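Local atomic coordinates of HTH-type transcriptional regulator PrpR (Mycobacterium tuberculosis, PDB entry 6D2S), a protein that regulates transcription of the enzymes that break down short-chain fatty acids through the glyoxylate and methylcitrate cycles, and is needed for growth in macrophages. Residues Y138-F141 with H142-A145; V166-R169 with L170-Q174. All blocks are in the same frame, centred on the assembly; numbering follows the deposited sequence.

Contact 1 (Y138-F141 with H142-A145); sequences YREF and HRAA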
ATOM      1  N   TYR A 138       7.354  -5.429   8.364  1.00 10.62           N
ATOM      2  CA  TYR A 138       6.338  -6.475   8.484  1.00 11.49           C
ATOM      3  C   TYR A 138       6.010  -6.821   9.936  1.00 14.52           C
ATOM      4  O   TYR A 138       4.846  -6.760  10.349  1.00 10.44           O
ATOM      5  CB  TYR A 138       6.780  -7.733   7.719  1.00 11.71           C
ATOM      6  CG  TYR A 138       5.638  -8.700   7.491  1.00  9.90           C
ATOM      7  CD1 TYR A 138       5.163  -9.498   8.535  1.00  9.78           C
ATOM      8  CD2 TYR A 138       5.026  -8.803   6.246  1.00 12.40           C
ATOM      9  CE1 TYR A 138       4.107 -10.373   8.346  1.00  9.81           C
ATOM     10  CE2 TYR A 138       3.955  -9.688   6.046  1.00 10.00           C
ATOM     11  CZ  TYR A 138       3.510 -10.467   7.104  1.00  9.87           C
ATOM     12  OH  TYR A 138       2.464 -11.344   6.914  1.00 11.09           O
ATOM     13  N   ARG A 139       7.008  -7.258  10.715  1.00 10.96           N
ATOM     14  CA  ARG A 139       6.694  -7.779  12.040  1.00 12.43           C
ATOM     15  C   ARG A 139       6.141  -6.685  12.941  1.00 13.99           C
ATOM     16  O   ARG A 139       5.198  -6.914  13.709  1.00 14.41           O
ATOM     17  CB  ARG A 139       7.933  -8.416  12.676  1.00 18.23           C
ATOM     18  CG  ARG A 139       8.378  -9.720  12.030  1.00 27.06           C
ATOM     19  CD  ARG A 139       9.508 -10.347  12.831  1.00 48.67           C
ATOM     20  NE  ARG A 139       9.998 -11.585  12.235  1.00 72.32           N
ATOM     21  CZ  ARG A 139      11.009 -12.300  12.722  1.00 88.64           C
ATOM     22  NH1 ARG A 139      11.641 -11.900  13.818  1.00 92.68           N
ATOM     23  NH2 ARG A 139      11.389 -13.415  12.112  1.00 92.61           N
ATOM     24  N   GLU A 140       6.732  -5.495  12.875  1.00 14.36           N
ATOM     25  CA  GLU A 140       6.241  -4.384  13.680  1.00 14.03           C
ATOM     26  C   GLU A 140       4.819  -4.010  13.282  1.00 12.70           C
ATOM     27  O   GLU A 140       3.966  -3.768  14.146  1.00 14.79           O
ATOM     28  CB  GLU A 140       7.181  -3.180  13.532  1.00 18.45           C
ATOM     29  CG  GLU A 140       6.711  -1.950  14.292  1.00 20.01           C
ATOM     30  CD  GLU A 140       7.681  -0.776  14.187  1.00 28.31           C
ATOM     31  OE1 GLU A 140       8.874  -1.000  13.889  1.00 27.98           O
ATOM     32  OE2 GLU A 140       7.237   0.369  14.396  1.00 28.67           O
ATOM     33  N   PHE A 141       4.548  -3.939  11.976  1.00 12.54           N
ATOM     34  CA  PHE A 141       3.219  -3.569  11.508  1.00 13.91           C
ATOM     35  C   PHE A 141       2.194  -4.641  11.856  1.00 12.58           C
ATOM     36  O   PHE A 141       1.080  -4.331  12.308  1.00 12.18           O
ATOM     37  CB  PHE A 141       3.260  -3.327   9.995  1.00  9.58           C
ATOM     38  CG  PHE A 141       1.945  -2.907   9.419  1.00 10.75           C
ATOM     39  CD1 PHE A 141       1.451  -1.630   9.649  1.00 12.51           C
ATOM     40  CD2 PHE A 141       1.201  -3.790   8.627  1.00 11.66           C
ATOM     41  CE1 PHE A 141       0.218  -1.234   9.114  1.00 13.00           C
ATOM     42  CE2 PHE A 141      -0.020  -3.402   8.090  1.00 14.22           C
ATOM     43  CZ  PHE A 141      -0.515  -2.126   8.338  1.00 13.72           C
ATOM     44  N   HIS A 142       2.560  -5.910  11.657  1.00 11.77           N
ATOM     45  CA  HIS A 142       1.666  -7.014  12.008  1.00 13.87           C
ATOM     46  C   HIS A 142       1.329  -6.981  13.489  1.00 15.14           C
ATOM     47  O   HIS A 142       0.157  -7.099  13.875  1.00 14.31           O
ATOM     48  CB  HIS A 142       2.316  -8.347  11.622  1.00 11.65           C
ATOM     49  CG  HIS A 142       1.458  -9.547  11.894  1.00 17.64           C
ATOM     50  ND1 HIS A 142       1.485 -10.226  13.095  1.00 27.65           N
ATOM     51  CD2 HIS A 142       0.559 -10.194  11.117  1.00 26.82           C
ATOM     52  CE1 HIS A 142       0.633 -11.236  13.047  1.00 29.77           C
ATOM     53  NE2 HIS A 142       0.065 -11.245  11.854  1.00 23.53           N
ATOM     54  N   ARG A 143       2.355  -6.817  14.337  1.00 12.52           N
ATOM     55  CA  ARG A 143       2.119  -6.720  15.773  0.55 16.34           C
ATOM     56  C   ARG A 143       1.203  -5.546  16.099  1.00 16.14           C
ATOM     57  O   ARG A 143       0.299  -5.673  16.934  1.00 18.17           O
ATOM     58  CB  ARG A 143       3.454  -6.593  16.512  0.55 17.44           C
ATOM     59  CG  ARG A 143       3.344  -6.497  18.027  0.55 26.58           C
ATOM     60  CD  ARG A 143       4.726  -6.531  18.692  0.55 33.82           C
ATOM     61  NE  ARG A 143       5.554  -5.368  18.357  0.55 38.17           N
ATOM     62  CZ  ARG A 143       6.573  -5.387  17.500  0.55 41.37           C
ATOM     63  NH1 ARG A 143       6.904  -6.513  16.877  0.55 41.15           N
ATOM     64  NH2 ARG A 143       7.266  -4.278  17.264  0.55 38.90           N
ATOM     65  N   ALA A 144       1.410  -4.403  15.441  1.00 14.32           N
ATOM     66  CA  ALA A 144       0.574  -3.235  15.705  1.00 16.51           C
ATOM     67  C   ALA A 144      -0.856  -3.469  15.246  1.00 15.10           C
ATOM     68  O   ALA A 144      -1.807  -3.051  15.921  1.00 15.39           O
ATOM     69  CB  ALA A 144       1.156  -2.000  15.008  1.00 15.76           C
ATOM     70  N   ALA A 145      -1.032  -4.120  14.095  1.00 11.86           N
ATOM     71  CA  ALA A 145      -2.384  -4.410  13.633  1.00 11.79           C
ATOM     72  C   ALA A 145      -3.118  -5.302  14.627  1.00 19.48           C
ATOM     73  O   ALA A 145      -4.298  -5.075  14.933  1.00 18.34           O
ATOM     74  CB  ALA A 145      -2.339  -5.054  12.245  1.00 14.15           C
TER
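His142 N donates to Tyr138 O at 2.8 Å, and the next three residues repeat the pattern. Arg143 N reaches Arg139 O, Ala144 N reaches Glu140 O, and Ala145 N closes on Phe141 O at 2.8 Å. These are the i to i+4 bonds of an alpha helix, here the first two turns of helix 138-147 in the IrrE N-terminal-like region of PrpR.

The side chains described here add no polar bond to each other. Arg143 is modelled in two conformers, and what follows holds for one of them and is provisional. Glu140 and Arg143 have opposite charges, but Glu140 OE1 and Arg143 NH2 stay 5.0 Å apart. Their touch is through carbon instead: Arg143 NH2 lies 3.8 Å from Glu140 CG. The guanidinium also sets one face over Glu140 CA. A bend at chi3 (65°) folds the Arg143 chain back towards the preceding turn. Glu140 OE2 has its hydrogen bond elsewhere, with Thr36 OG1.

On another side of the helix, Tyr138 and His142 are one turn apart. His142 CB approaches the tyrosine ring obliquely, 4.2 Å from Tyr138 CE1. Their polar ends turn to the segment after Leu173: Tyr138 OH bonds to Gln178 O and Arg175 N, and His142 NE2 to Arg179 O. With CG anti to the backbone N (chi1 -179°), the Phe141 ring is carried to Arg169 and Leu170 of helix 163-170. Ala144 CB rests 3.4 Å from Glu140 O and also meets helix 152-159.

The chemistry is that of an amphipathic helix. Backbone bonds hold the turns, and Phe141, Ala144 and Ala145 are buried. The polar ends of Tyr138, Glu140 and His142 are satisfied outside the helix, which ties it to its surroundings.

Contact 2 (V166-R169 with L170-Q174); sequences VCHR and LSTLQ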
ATOM      1  N   VAL A 166      -2.255   2.152   4.651  1.00  9.73           N
ATOM      2  CA  VAL A 166      -2.501   1.107   5.649  1.00  9.68           C
ATOM      3  C   VAL A 166      -3.276  -0.051   5.030  1.00 11.33           C
ATOM      4  O   VAL A 166      -2.926  -1.220   5.218  1.00 12.30           O
ATOM      5  CB  VAL A 166      -3.259   1.675   6.863  1.00 14.08           C
ATOM      6  CG1 VAL A 166      -3.600   0.543   7.848  1.00 10.38           C
ATOM      7  CG2 VAL A 166      -2.440   2.782   7.567  1.00 14.21           C
ATOM      8  N   CYS A 167      -4.369   0.257   4.323  1.00 11.90           N
ATOM      9  CA  CYS A 167      -5.205  -0.808   3.756  1.00 12.56           C
ATOM     10  C   CYS A 167      -4.403  -1.683   2.810  1.00 13.54           C
ATOM     11  O   CYS A 167      -4.501  -2.916   2.839  1.00 12.26           O
ATOM     12  CB  CYS A 167      -6.405  -0.229   3.014  1.00 12.89           C
ATOM     13  SG  CYS A 167      -7.662   0.462   4.047  1.00 15.70           S
ATOM     14  N   HIS A 168      -3.622  -1.063   1.931  1.00 11.89           N
ATOM     15  CA  HIS A 168      -2.842  -1.874   1.011  1.00 12.89           C
ATOM     16  C   HIS A 168      -1.878  -2.767   1.772  1.00  8.65           C
ATOM     17  O   HIS A 168      -1.758  -3.961   1.473  1.00 11.94           O
ATOM     18  CB  HIS A 168      -2.091  -1.008   0.002  1.00 17.88           C
ATOM     19  CG  HIS A 168      -1.434  -1.818  -1.071  1.00 27.94           C
ATOM     20  ND1 HIS A 168      -0.198  -2.406  -0.904  1.00 28.09           N
ATOM     21  CD2 HIS A 168      -1.864  -2.189  -2.300  1.00 33.20           C
ATOM     22  CE1 HIS A 168       0.115  -3.086  -1.993  1.00 32.09           C
ATOM     23  NE2 HIS A 168      -0.880  -2.971  -2.855  1.00 34.68           N
ATOM     24  N   ARG A 169      -1.197  -2.224   2.785  1.00 11.89           N
ATOM     25  CA  ARG A 169      -0.270  -3.064   3.540  1.00 10.63           C
ATOM     26  C   ARG A 169      -0.995  -4.209   4.248  1.00  8.51           C
ATOM     27  O   ARG A 169      -0.489  -5.340   4.296  1.00  9.88           O
ATOM     28  CB  ARG A 169       0.515  -2.227   4.552  1.00 10.95           C
ATOM     29  CG  ARG A 169       1.611  -3.017   5.238  1.00 10.38           C
ATOM     30  CD  ARG A 169       2.765  -3.345   4.263  1.00 11.42           C
ATOM     31  NE  ARG A 169       3.964  -3.843   4.956  1.00 10.73           N
ATOM     32  CZ  ARG A 169       4.609  -4.974   4.653  1.00 12.00           C
ATOM     33  NH1 ARG A 169       4.162  -5.771   3.686  1.00 10.98           N
ATOM     34  NH2 ARG A 169       5.714  -5.311   5.320  1.00  9.37           N
ATOM     35  N   LEU A 170      -2.164  -3.941   4.829  1.00 10.12           N
ATOM     36  CA  LEU A 170      -2.903  -5.027   5.474  1.00 12.50           C
ATOM     37  C   LEU A 170      -3.196  -6.149   4.478  1.00 11.57           C
ATOM     38  O   LEU A 170      -3.163  -7.336   4.833  1.00 12.14           O
ATOM     39  CB  LEU A 170      -4.204  -4.497   6.095  1.00  9.60           C
ATOM     40  CG  LEU A 170      -4.066  -3.601   7.334  1.00 12.49           C
ATOM     41  CD1 LEU A 170      -5.407  -2.942   7.676  1.00 12.08           C
ATOM     42  CD2 LEU A 170      -3.578  -4.435   8.527  1.00 11.49           C
ATOM     43  N   SER A 171      -3.443  -5.795   3.226  1.00 11.14           N
ATOM     44  CA  SER A 171      -3.744  -6.790   2.200  1.00 12.23           C
ATOM     45  C   SER A 171      -2.510  -7.555   1.721  1.00 13.31           C
ATOM     46  O   SER A 171      -2.658  -8.482   0.914  1.00 13.12           O
ATOM     47  CB  SER A 171      -4.429  -6.124   1.000  1.00 14.99           C
ATOM     48  OG  SER A 171      -3.486  -5.488   0.140  1.00 15.57           O
ATOM     49  N   THR A 172      -1.313  -7.204   2.183  1.00 10.92           N
ATOM     50  CA  THR A 172      -0.096  -7.924   1.817  1.00 10.60           C
ATOM     51  C   THR A 172       0.402  -8.867   2.906  1.00 11.12           C
ATOM     52  O   THR A 172       1.473  -9.454   2.736  1.00 10.51           O
ATOM     53  CB  THR A 172       1.051  -6.949   1.471  1.00 12.70           C
ATOM     54  OG1 THR A 172       1.461  -6.225   2.651  1.00 11.69           O
ATOM     55  CG2 THR A 172       0.628  -5.965   0.372  1.00 13.19           C
ATOM     56  N   LEU A 173      -0.306  -9.004   4.032  1.00 10.68           N
ATOM     57  CA  LEU A 173       0.235  -9.747   5.176  1.00 10.75           C
ATOM     58  C   LEU A 173       0.046 -11.255   4.989  1.00 14.67           C
ATOM     59  O   LEU A 173      -0.648 -11.929   5.750  1.00 11.46           O
ATOM     60  CB  LEU A 173      -0.395  -9.266   6.483  1.00 11.00           C
ATOM     61  CG  LEU A 173      -0.155  -7.785   6.791  1.00 10.39           C
ATOM     62  CD1 LEU A 173      -0.666  -7.432   8.181  1.00 10.96           C
ATOM     63  CD2 LEU A 173       1.332  -7.403   6.641  1.00 10.61           C
ATOM     64  N   GLN A 174       0.700 -11.783   3.947  1.00 11.15           N
ATOM     65  CA  GLN A 174       0.684 -13.213   3.657  1.00 11.62           C
ATOM     66  C   GLN A 174       2.061 -13.863   3.813  1.00 13.11           C
ATOM     67  O   GLN A 174       2.359 -14.864   3.153  1.00 12.96           O
ATOM     68  CB  GLN A 174       0.130 -13.470   2.252  1.00 13.63           C
ATOM     69  CG  GLN A 174      -1.400 -13.420   2.174  1.00 12.90           C
ATOM     70  CD  GLN A 174      -1.947 -12.000   2.278  1.00 13.04           C
ATOM     71  OE1 GLN A 174      -2.662 -11.667   3.219  1.00 15.20           O
ATOM     72  NE2 GLN A 174      -1.608 -11.156   1.308  1.00 13.45           N
TER
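Arg169 and Thr172 are joined by three hydrogen bonds, two of them through the threonine hydroxyl. Thr172 OG1 donates to Arg169 O at 2.7 Å and accepts from Arg169 NH1 at 2.9 Å. The hydroxyl is therefore both donor and acceptor to one residue. It sits at the guanidinium edge, 21° out of the plane. A bend at chi2 (70°) brings the arginine chain round to it. Arg169 O also takes Thr172 N at 2.9 Å, from above the carbonyl plane, so two donors share this oxygen.

Ser171 behaves alike one residue earlier. Its OG donates to His168 O at 2.7 Å and lies over one face of the imidazole. With chi1 at 80°, OG is turned back towards the helix. Ser171 N bonds to Cys167 O, and more weakly to His168 O. Hydroxyls thus bind two carbonyls near the helix end, where the regular backbone pattern is giving way to a type I turn from Leu170 to Leu173.

Packing adds less. The Thr172 methyl CG2 comes obliquely to the imidazole, 3.8 Å from His168 CE1. The apolar pair is Val166 CG1 and Leu170 CD1, side by side at 3.9 Å. Beyond the turn, Gln174 NE2 reaches back to Ser171 O at 2.9 Å. It also bonds to Asn15 O, and the Gln174 side chain touches Ser199; Asn15 and Ser199 bind a sodium ion.

Arg169 also forms a salt bridge with Asp22 of helix 19-31, and Thr172 touches Tyr129 of helix 116-135. Val166 and Leu170 pack on helix 152-159. From here the chain leaves helix 163-170 towards strand 183-189, first along the chain of the five-stranded antiparallel sheet.

How the contacts relate
Contact 2 is the more central, with its centre about 7 Å from that of the chain, against about 14 Å for contact 1. It is buried, whereas contact 1 is partly buried, with Arg139 and Arg143 exposed. The two touch directly where helices 138-147 and 163-170 meet, and Tyr138 OH lies 3.1 Å from Leu173 C. Both are local contacts along helices of the IrrE-like region, but contact 2 lies near where the IrrE-like and C-terminal family regions meet. Contact 1 belongs to a helix beginning, and between its two segments the hydrogen bonds are all main-chain. Contact 2 belongs to a helix end, where serine, threonine and arginine side chains add to the backbone bonding.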